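Local atomic coordinates of guanine deaminase (Escherichia coli, PDB entry 6OHB), a protein that catalyses the zinc-dependent hydrolytic deamination of guanine to xanthine and ammonia, a step of purine degradation. Residues 37-42 against 58-63; 257-262 against 285-290; 124-129 against 150-155. All coordinates share one frame; numbering follows the deposited sequence.

Interaction 1: 37-42 against 58-63; sequences DGLLLI and HQIPDT
Leu41 and Ile60 mark the nearest approach of the two backbones, their CA atoms 8.0 Å apart, as the irregular chain that follows the end of a 3-10 segment at 58-59 passes over strand 38-42 without any hydrogen bond to it. Leu39 and Leu41, two positions apart on the strand, both turn their CB atoms toward 58-63. Leu39 and Ile60 meet tip to tip: Ile60 CD1 comes up to both methyls of Leu39, lying 4.0 Å from Leu39 CD2. With its CG1 anti to the carbonyl carbon (chi1 -58°), Ile60 sends its longer branch toward the strand although its CB is not aimed there. Leu41 splits its two methyls between neighbours, CD2 resting 4.0 Å from Ile60 CG1 while CD1 packs 3.7 Å from Gln59 CB. The extended chain of Gln59 runs on past that methyl at the margin of the apolar patch, its amide end still near it. Ala10, Trp49 and Trp53 widen this surface. The segment 58-63 thus covers one face of the four-stranded sheet 46-50/38-43/8-12/67-70, whose other face meets Phe388 of strand 388-391 through Leu40 and Ile42, consistent with the small beta-sandwich domain that accompanies the TIM barrel in many amidohydrolases.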
loop_
_atom_site.group_PDB
_atom_site.type_symbol
_atom_site.label_atom_id
_atom_site.label_comp_id
_atom_site.label_asym_id
_atom_site.label_seq_id
_atom_site.Cartn_x
_atom_site.Cartn_y
_atom_site.Cartn_z
ATOM N N ASP A 37 -7.513 17.447 -25.086
ATOM C CA ASP A 37 -6.705 18.587 -25.521
ATOM C C ASP A 37 -7.395 19.848 -25.009
ATOM O O ASP A 37 -8.170 20.496 -25.719
ATOM C CB ASP A 37 -6.535 18.593 -27.037
ATOM C CG ASP A 37 -5.533 19.637 -27.512
ATOM O OD1 ASP A 37 -4.717 20.098 -26.691
ATOM O OD2 ASP A 37 -5.573 20.001 -28.711
ATOM N N GLY A 38 -7.111 20.189 -23.757
ATOM C CA GLY A 38 -7.806 21.250 -23.064
ATOM C C GLY A 38 -6.960 22.430 -22.630
ATOM O O GLY A 38 -5.723 22.365 -22.588
ATOM N N LEU A 39 -7.652 23.510 -22.273
ATOM C CA LEU A 39 -7.059 24.778 -21.886
ATOM C C LEU A 39 -7.746 25.287 -20.631
ATOM O O LEU A 39 -8.982 25.308 -20.552
ATOM C CB LEU A 39 -7.191 25.816 -23.001
ATOM C CG LEU A 39 -6.887 27.253 -22.579
ATOM C CD1 LEU A 39 -5.421 27.375 -22.193
ATOM C CD2 LEU A 39 -7.245 28.229 -23.693
ATOM N N LEU A 40 -6.928 25.704 -19.665
ATOM C CA LEU A 40 -7.362 26.275 -18.399
ATOM C C LEU A 40 -6.750 27.661 -18.289
ATOM O O LEU A 40 -5.523 27.799 -18.255
ATOM C CB LEU A 40 -6.926 25.399 -17.222
ATOM C CG LEU A 40 -7.089 26.040 -15.841
ATOM C CD1 LEU A 40 -8.563 26.165 -15.485
ATOM C CD2 LEU A 40 -6.334 25.250 -14.777
ATOM N N LEU A 41 -7.600 28.681 -18.259
ATOM C CA LEU A 41 -7.185 30.062 -18.091
ATOM C C LEU A 41 -7.509 30.505 -16.673
ATOM O O LEU A 41 -8.649 30.344 -16.213
ATOM C CB LEU A 41 -7.888 30.976 -19.098
ATOM C CG LEU A 41 -7.429 30.849 -20.546
ATOM C CD1 LEU A 41 -8.303 31.708 -21.443
ATOM C CD2 LEU A 41 -5.964 31.239 -20.670
ATOM N N ILE A 42 -6.515 31.112 -16.027
ATOM C CA ILE A 42 -6.523 31.458 -14.615
ATOM C C ILE A 42 -6.362 32.963 -14.487
ATOM O O ILE A 42 -5.485 33.556 -15.127
ATOM C CB ILE A 42 -5.376 30.741 -13.868
ATOM C CG1 ILE A 42 -5.501 29.227 -14.008
ATOM C CG2 ILE A 42 -5.304 31.179 -12.410
ATOM C CD1 ILE A 42 -4.267 28.496 -13.515
ATOM N N HIS A 58 -7.867 31.513 -28.443
ATOM C CA HIS A 58 -7.862 32.905 -28.890
ATOM C C HIS A 58 -7.804 33.886 -27.723
ATOM O O HIS A 58 -7.313 35.007 -27.893
ATOM C CB HIS A 58 -9.088 33.188 -29.767
ATOM C CG HIS A 58 -10.394 33.012 -29.058
ATOM N ND1 HIS A 58 -11.007 31.785 -28.921
ATOM C CD2 HIS A 58 -11.202 33.909 -28.442
ATOM C CE1 HIS A 58 -12.138 31.933 -28.254
ATOM N NE2 HIS A 58 -12.280 33.212 -27.952
ATOM N N GLN A 59 -8.281 33.492 -26.539
ATOM C CA GLN A 59 -8.260 34.357 -25.360
ATOM C C GLN A 59 -6.878 34.502 -24.728
ATOM O O GLN A 59 -6.751 35.251 -23.750
ATOM C CB GLN A 59 -9.222 33.831 -24.295
ATOM C CG GLN A 59 -10.683 33.809 -24.693
ATOM C CD GLN A 59 -11.535 33.068 -23.685
ATOM O OE1 GLN A 59 -12.057 33.663 -22.743
ATOM N NE2 GLN A 59 -11.665 31.755 -23.869
ATOM N N ILE A 60 -5.856 33.813 -25.228
ATOM C CA ILE A 60 -4.527 33.868 -24.615
ATOM C C ILE A 60 -3.783 35.095 -25.127
ATOM O O ILE A 60 -3.502 35.195 -26.331
ATOM C CB ILE A 60 -3.723 32.584 -24.883
ATOM C CG1 ILE A 60 -4.465 31.358 -24.349
ATOM C CG2 ILE A 60 -2.348 32.678 -24.231
ATOM C CD1 ILE A 60 -3.856 30.046 -24.769
ATOM N N PRO A 61 -3.438 36.042 -24.257
ATOM C CA PRO A 61 -2.777 37.267 -24.719
ATOM C C PRO A 61 -1.374 36.989 -25.231
ATOM O O PRO A 61 -0.735 35.994 -24.885
ATOM C CB PRO A 61 -2.740 38.155 -23.467
ATOM C CG PRO A 61 -3.717 37.533 -22.505
ATOM C CD PRO A 61 -3.711 36.069 -22.811
ATOM N N ASP A 62 -0.889 37.911 -26.067
ATOM C CA ASP A 62 0.451 37.790 -26.624
ATOM C C ASP A 62 1.536 37.931 -25.564
ATOM O O ASP A 62 2.689 37.578 -25.829
ATOM C CB ASP A 62 0.663 38.848 -27.709
ATOM C CG ASP A 62 -0.515 38.954 -28.663
ATOM O OD1 ASP A 62 -1.600 39.379 -28.215
ATOM O OD2 ASP A 62 -0.357 38.628 -29.859
ATOM N N THR A 63 1.196 38.450 -24.381
ATOM C CA THR A 63 2.184 38.701 -23.337
ATOM C C THR A 63 2.579 37.461 -22.545
ATOM O O THR A 63 3.631 37.470 -21.897
ATOM C CB THR A 63 1.634 39.742 -22.355
ATOM O OG1 THR A 63 0.843 40.707 -23.062
ATOM C CG2 THR A 63 2.770 40.449 -21.616
#

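Interaction 2: 257-262 against 285-290; sequences GYLDVY and WDRLSE
Asp260 and Arg287 form a salt bridge in which a single carboxylate oxygen takes both terminal nitrogens of the guanidinium. Arg287 NH1 and Arg287 NH2 each lie 3.1 Å from Asp260 OD1, and both bonds are bent, at about 140°, as expected when two N-H groups converge on one acceptor. They arrive on the anti side of OD1, somewhat out of the carboxylate plane. In this end-on grip both nitrogens go to one oxygen, and the two flat groups are turned 55° against each other.

Beside the salt bridge, Leu259 supplies the apolar half of the contact. Its CD2 sits 3.6 Å from Leu288 CG and also meets the base of the arginine, 3.7 Å from Arg287 CB; its CD1 lies 3.8 Å from Leu288 CD2. Leu259 thus wedges between two consecutive side chains of the facing helix.

The helices carrying these residues, 258-264 and 282-290, belong to the outer layer of the TIM barrel of the amidohydrolase family. Their short segments run in roughly the same direction, 31° apart, with axes 10.5 Å from each other.

Bends at chi2 and chi3 fold the Arg287 chain so that its head crosses to Asp260. The same Asp260 OD1 also accepts from Gln264 NE2, one turn further along its helix, which should help to fix the carboxylate. Inward, Leu259 packs on Leu238, a probable substrate-site residue of strand 233-238, while Leu288 rests against Ile295 of strand 294-297.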
loop_
_atom_site.group_PDB
_atom_site.type_symbol
_atom_site.label_atom_id
_atom_site.label_comp_id
_atom_site.label_asym_id
_atom_site.label_seq_id
_atom_site.Cartn_x
_atom_site.Cartn_y
_atom_site.Cartn_z
ATOM N N GLY A 257 -25.465 6.692 23.474
ATOM C CA GLY A 257 -24.349 6.254 22.662
ATOM C C GLY A 257 -23.356 7.369 22.375
ATOM O O GLY A 257 -23.434 8.479 22.908
ATOM N N TYR A 258 -22.415 7.050 21.485
ATOM C CA TYR A 258 -21.282 7.932 21.217
ATOM C C TYR A 258 -21.716 9.193 20.470
ATOM O O TYR A 258 -21.454 10.319 20.917
ATOM C CB TYR A 258 -20.226 7.155 20.427
ATOM C CG TYR A 258 -18.808 7.686 20.488
ATOM C CD1 TYR A 258 -18.539 9.002 20.846
ATOM C CD2 TYR A 258 -17.735 6.867 20.152
ATOM C CE1 TYR A 258 -17.237 9.483 20.880
ATOM C CE2 TYR A 258 -16.436 7.335 20.183
ATOM C CZ TYR A 258 -16.190 8.642 20.548
ATOM O OH TYR A 258 -14.893 9.099 20.580
ATOM N N LEU A 259 -22.362 9.029 19.313
ATOM C CA LEU A 259 -22.741 10.192 18.514
ATOM C C LEU A 259 -23.704 11.103 19.264
ATOM O O LEU A 259 -23.701 12.324 19.050
ATOM C CB LEU A 259 -23.359 9.740 17.188
ATOM C CG LEU A 259 -23.956 10.830 16.284
ATOM C CD1 LEU A 259 -22.914 11.870 15.890
ATOM C CD2 LEU A 259 -24.612 10.228 15.053
ATOM N N ASP A 260 -24.523 10.541 20.154
ATOM C CA ASP A 260 -25.490 11.367 20.864
ATOM C C ASP A 260 -24.829 12.310 21.860
ATOM O O ASP A 260 -25.410 13.352 22.178
ATOM C CB ASP A 260 -26.522 10.498 21.578
ATOM C CG ASP A 260 -27.665 11.316 22.154
ATOM O OD1 ASP A 260 -28.564 11.711 21.379
ATOM O OD2 ASP A 260 -27.659 11.567 23.381
ATOM N N VAL A 261 -23.626 11.990 22.334
ATOM C CA VAL A 261 -22.897 12.941 23.171
ATOM C C VAL A 261 -22.605 14.212 22.385
ATOM O O VAL A 261 -22.819 15.327 22.873
ATOM C CB VAL A 261 -21.605 12.309 23.716
ATOM C CG1 VAL A 261 -20.916 13.274 24.674
ATOM C CG2 VAL A 261 -21.909 10.983 24.392
ATOM N N TYR A 262 -22.118 14.060 21.148
ATOM C CA TYR A 262 -21.848 15.225 20.313
ATOM C C TYR A 262 -23.139 15.926 19.922
ATOM O O TYR A 262 -23.199 17.161 19.895
ATOM C CB TYR A 262 -21.088 14.808 19.054
ATOM C CG TYR A 262 -19.730 14.209 19.302
ATOM C CD1 TYR A 262 -18.795 14.854 20.103
ATOM C CD2 TYR A 262 -19.381 12.994 18.731
ATOM C CE1 TYR A 262 -17.547 14.298 20.329
ATOM C CE2 TYR A 262 -18.138 12.430 18.950
ATOM C CZ TYR A 262 -17.226 13.084 19.748
ATOM O OH TYR A 262 -15.991 12.516 19.958
ATOM N N TRP A 285 -26.285 6.177 12.193
ATOM C CA TRP A 285 -26.352 6.440 10.758
ATOM C C TRP A 285 -27.487 7.408 10.442
ATOM O O TRP A 285 -27.295 8.409 9.737
ATOM C CB TRP A 285 -26.549 5.131 9.989
ATOM C CG TRP A 285 -25.309 4.315 9.766
ATOM C CD1 TRP A 285 -25.029 3.088 10.299
ATOM C CD2 TRP A 285 -24.194 4.652 8.930
ATOM N NE1 TRP A 285 -23.806 2.647 9.857
ATOM C CE2 TRP A 285 -23.272 3.587 9.014
ATOM C CE3 TRP A 285 -23.881 5.752 8.124
ATOM C CZ2 TRP A 285 -22.062 3.590 8.323
ATOM C CZ3 TRP A 285 -22.679 5.754 7.438
ATOM C CH2 TRP A 285 -21.784 4.678 7.542
ATOM N N ASP A 286 -28.685 7.127 10.974
ATOM C CA ASP A 286 -29.831 7.995 10.705
ATOM C C ASP A 286 -29.641 9.388 11.298
ATOM O O ASP A 286 -30.084 10.376 10.704
ATOM C CB ASP A 286 -31.117 7.365 11.245
ATOM C CG ASP A 286 -31.421 6.014 10.619
ATOM O OD1 ASP A 286 -30.916 5.734 9.509
ATOM O OD2 ASP A 286 -32.180 5.234 11.235
ATOM N N ARG A 287 -28.995 9.486 12.462
ATOM C CA ARG A 287 -28.735 10.795 13.060
ATOM C C ARG A 287 -27.760 11.607 12.214
ATOM O O ARG A 287 -27.965 12.808 11.997
ATOM C CB ARG A 287 -28.213 10.619 14.486
ATOM C CG ARG A 287 -27.911 11.907 15.237
ATOM C CD ARG A 287 -29.178 12.660 15.666
ATOM N NE ARG A 287 -29.950 12.030 16.745
ATOM C CZ ARG A 287 -29.483 11.694 17.948
ATOM N NH1 ARG A 287 -28.218 11.915 18.284
ATOM N NH2 ARG A 287 -30.296 11.134 18.836
ATOM N N LEU A 288 -26.681 10.976 11.744
ATOM C CA LEU A 288 -25.760 11.665 10.846
ATOM C C LEU A 288 -26.472 12.120 9.579
ATOM O O LEU A 288 -26.227 13.222 9.077
ATOM C CB LEU A 288 -24.582 10.759 10.496
ATOM C CG LEU A 288 -23.540 10.515 11.587
ATOM C CD1 LEU A 288 -22.440 9.601 11.064
ATOM C CD2 LEU A 288 -22.964 11.831 12.089
ATOM N N SER A 289 -27.378 11.291 9.061
ATOM C CA SER A 289 -28.006 11.610 7.788
ATOM C C SER A 289 -29.060 12.699 7.931
ATOM O O SER A 289 -29.229 13.512 7.016
ATOM C CB SER A 289 -28.624 10.350 7.187
ATOM O OG SER A 289 -29.679 10.664 6.296
ATOM N N GLU A 290 -29.763 12.746 9.065
ATOM C CA GLU A 290 -30.778 13.775 9.267
ATOM C C GLU A 290 -30.150 15.133 9.564
ATOM O O GLU A 290 -30.669 16.168 9.127
ATOM C CB GLU A 290 -31.724 13.368 10.400
#

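Interaction 3: 124-129 against 150-155; sequences AFFIKQ and DALFEA
Apolar packing carries the whole contact between Phe126, Ile127, Leu152 and Ala155; no hydrogen bond or salt bridge joins the two helical segments. Ile127 points its CG1 at the methyl of Ala155, 3.7 Å from Ala155 CB. That branch lies anti to the carbonyl carbon (chi1 -63°), which turns it toward the facing helix. The small Ala155 is consistent with the close backbone approach here, the CA atoms of Ala124 and Ala155 being 6.0 Å apart.

The second pairing is aromatic to aliphatic: Leu152 CD1 comes obliquely to the Phe126 ring, 3.8 Å from Phe126 CD2. Both residues also touch Val140, so they meet above strand 135-141, the strand that links helices 116-132 and 146-158. This is the alternating strand and helix pattern of a TIM barrel, with neighbouring outer helices packed on each other and on the barrel wall; the segment axes approach to 9.5 Å and cross at -45°.

Further contacts place the pair in the enzyme. The side chain of Leu152 lies about 4 Å from that of Tyr85, a probable substrate-site residue. On another side of helix 116-132, Phe125 and Gln129 pack on Leu401 and Pro397 of the second subunit.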
loop_
_atom_site.group_PDB
_atom_site.type_symbol
_atom_site.label_atom_id
_atom_site.label_comp_id
_atom_site.label_asym_id
_atom_site.label_seq_id
_atom_site.Cartn_x
_atom_site.Cartn_y
_atom_site.Cartn_z
ATOM N N ALA A 124 6.325 23.747 8.307
ATOM C CA ALA A 124 6.859 23.802 6.948
ATOM C C ALA A 124 6.931 22.409 6.330
ATOM O O ALA A 124 6.516 22.203 5.180
ATOM C CB ALA A 124 8.234 24.474 6.943
ATOM N N PHE A 125 7.451 21.433 7.086
ATOM C CA PHE A 125 7.544 20.063 6.573
ATOM C C PHE A 125 6.171 19.507 6.206
ATOM O O PHE A 125 6.012 18.845 5.171
ATOM C CB PHE A 125 8.228 19.163 7.611
ATOM C CG PHE A 125 8.299 17.713 7.212
ATOM C CD1 PHE A 125 9.387 17.229 6.512
ATOM C CD2 PHE A 125 7.280 16.834 7.542
ATOM C CE1 PHE A 125 9.458 15.893 6.140
ATOM C CE2 PHE A 125 7.346 15.499 7.170
ATOM C CZ PHE A 125 8.436 15.031 6.469
ATOM N N PHE A 126 5.170 19.761 7.051
ATOM C CA PHE A 126 3.823 19.253 6.825
ATOM C C PHE A 126 3.217 19.851 5.559
ATOM O O PHE A 126 2.615 19.133 4.747
ATOM C CB PHE A 126 2.970 19.566 8.057
ATOM C CG PHE A 126 1.562 19.070 7.982
ATOM C CD1 PHE A 126 1.250 17.771 8.357
ATOM C CD2 PHE A 126 0.541 19.912 7.577
ATOM C CE1 PHE A 126 -0.059 17.314 8.305
ATOM C CE2 PHE A 126 -0.767 19.467 7.521
ATOM C CZ PHE A 126 -1.073 18.169 7.884
ATOM N N ILE A 127 3.366 21.167 5.375
ATOM C CA ILE A 127 2.863 21.796 4.152
ATOM C C ILE A 127 3.572 21.225 2.928
ATOM O O ILE A 127 2.944 20.979 1.886
ATOM C CB ILE A 127 3.008 23.329 4.229
ATOM C CG1 ILE A 127 2.167 23.899 5.373
ATOM C CG2 ILE A 127 2.596 23.978 2.907
ATOM C CD1 ILE A 127 0.682 23.873 5.119
ATOM N N LYS A 128 4.888 20.990 3.036
ATOM C CA LYS A 128 5.634 20.435 1.906
ATOM C C LYS A 128 5.124 19.049 1.536
ATOM O O LYS A 128 4.982 18.725 0.347
ATOM C CB LYS A 128 7.126 20.355 2.245
ATOM C CG LYS A 128 8.073 21.246 1.440
ATOM C CD LYS A 128 7.617 22.694 1.380
ATOM C CE LYS A 128 8.612 23.550 0.599
ATOM N NZ LYS A 128 9.923 23.667 1.307
ATOM N N GLN A 129 4.824 18.225 2.545
ATOM C CA GLN A 129 4.294 16.892 2.274
ATOM C C GLN A 129 2.926 16.968 1.613
ATOM O O GLN A 129 2.637 16.202 0.687
ATOM C CB GLN A 129 4.233 16.065 3.558
ATOM C CG GLN A 129 5.588 15.831 4.203
ATOM C CD GLN A 129 6.658 15.446 3.202
ATOM O OE1 GLN A 129 6.606 14.377 2.603
ATOM N NE2 GLN A 129 7.638 16.324 3.013
ATOM N N ASP A 150 -0.874 28.308 15.503
ATOM C CA ASP A 150 -0.385 29.541 14.886
ATOM C C ASP A 150 0.689 29.253 13.842
ATOM O O ASP A 150 0.672 29.827 12.748
ATOM C CB ASP A 150 0.157 30.489 15.950
ATOM C CG ASP A 150 -0.901 31.428 16.483
ATOM O OD1 ASP A 150 -1.765 31.854 15.690
ATOM O OD2 ASP A 150 -0.854 31.754 17.689
ATOM N N ALA A 151 1.652 28.389 14.173
ATOM C CA ALA A 151 2.717 28.062 13.227
ATOM C C ALA A 151 2.157 27.400 11.972
ATOM O O ALA A 151 2.563 27.727 10.845
ATOM C CB ALA A 151 3.750 27.156 13.897
ATOM N N LEU A 152 1.230 26.456 12.151
ATOM C CA LEU A 152 0.615 25.777 11.015
ATOM C C LEU A 152 -0.140 26.759 10.124
ATOM O O LEU A 152 -0.013 26.727 8.891
ATOM C CB LEU A 152 -0.319 24.677 11.513
ATOM C CG LEU A 152 -1.080 23.942 10.413
ATOM C CD1 LEU A 152 -0.130 23.030 9.654
ATOM C CD2 LEU A 152 -2.251 23.162 10.988
ATOM N N PHE A 153 -0.941 27.639 10.736
ATOM C CA PHE A 153 -1.700 28.621 9.969
ATOM C C PHE A 153 -0.774 29.602 9.258
ATOM O O PHE A 153 -1.064 30.032 8.138
ATOM C CB PHE A 153 -2.682 29.356 10.879
ATOM C CG PHE A 153 -4.044 28.723 10.938
ATOM C CD1 PHE A 153 -4.689 28.326 9.778
ATOM C CD2 PHE A 153 -4.677 28.524 12.150
ATOM C CE1 PHE A 153 -5.943 27.744 9.829
ATOM C CE2 PHE A 153 -5.933 27.944 12.208
ATOM C CZ PHE A 153 -6.564 27.553 11.047
ATOM N N GLU A 154 0.351 29.960 9.886
ATOM C CA GLU A 154 1.313 30.838 9.224
ATOM C C GLU A 154 1.860 30.182 7.965
ATOM O O GLU A 154 1.914 30.802 6.891
ATOM C CB GLU A 154 2.471 31.157 10.170
ATOM C CG GLU A 154 2.228 32.213 11.219
ATOM C CD GLU A 154 3.534 32.676 11.838
ATOM O OE1 GLU A 154 3.497 33.402 12.852
ATOM O OE2 GLU A 154 4.604 32.306 11.305
ATOM N N ALA A 155 2.254 28.908 8.083
ATOM C CA ALA A 155 2.772 28.186 6.924
ATOM C C ALA A 155 1.726 28.090 5.819
ATOM O O ALA A 155 2.037 28.298 4.639
ATOM C CB ALA A 155 3.247 26.792 7.339
#

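In the fold
Interactions 2 and 3 both join helices of the TIM barrel and are buried, on opposite sides of the chain's centre with their own centres 33 Å apart. Interaction 1 is the peripheral one: it belongs to the smaller sheet, is only partly buried, and lies away from the annotated sites. It sets a loop against a strand, and its chemistry is almost wholly apolar, like the helix packing of interaction 3, whereas interaction 2 adds a charged pair to its leucines. No two of the contacts touch or share an element. Both helix contacts lie nearer the active site than interaction 1, and only interaction 3 has residues within reach of the second subunit.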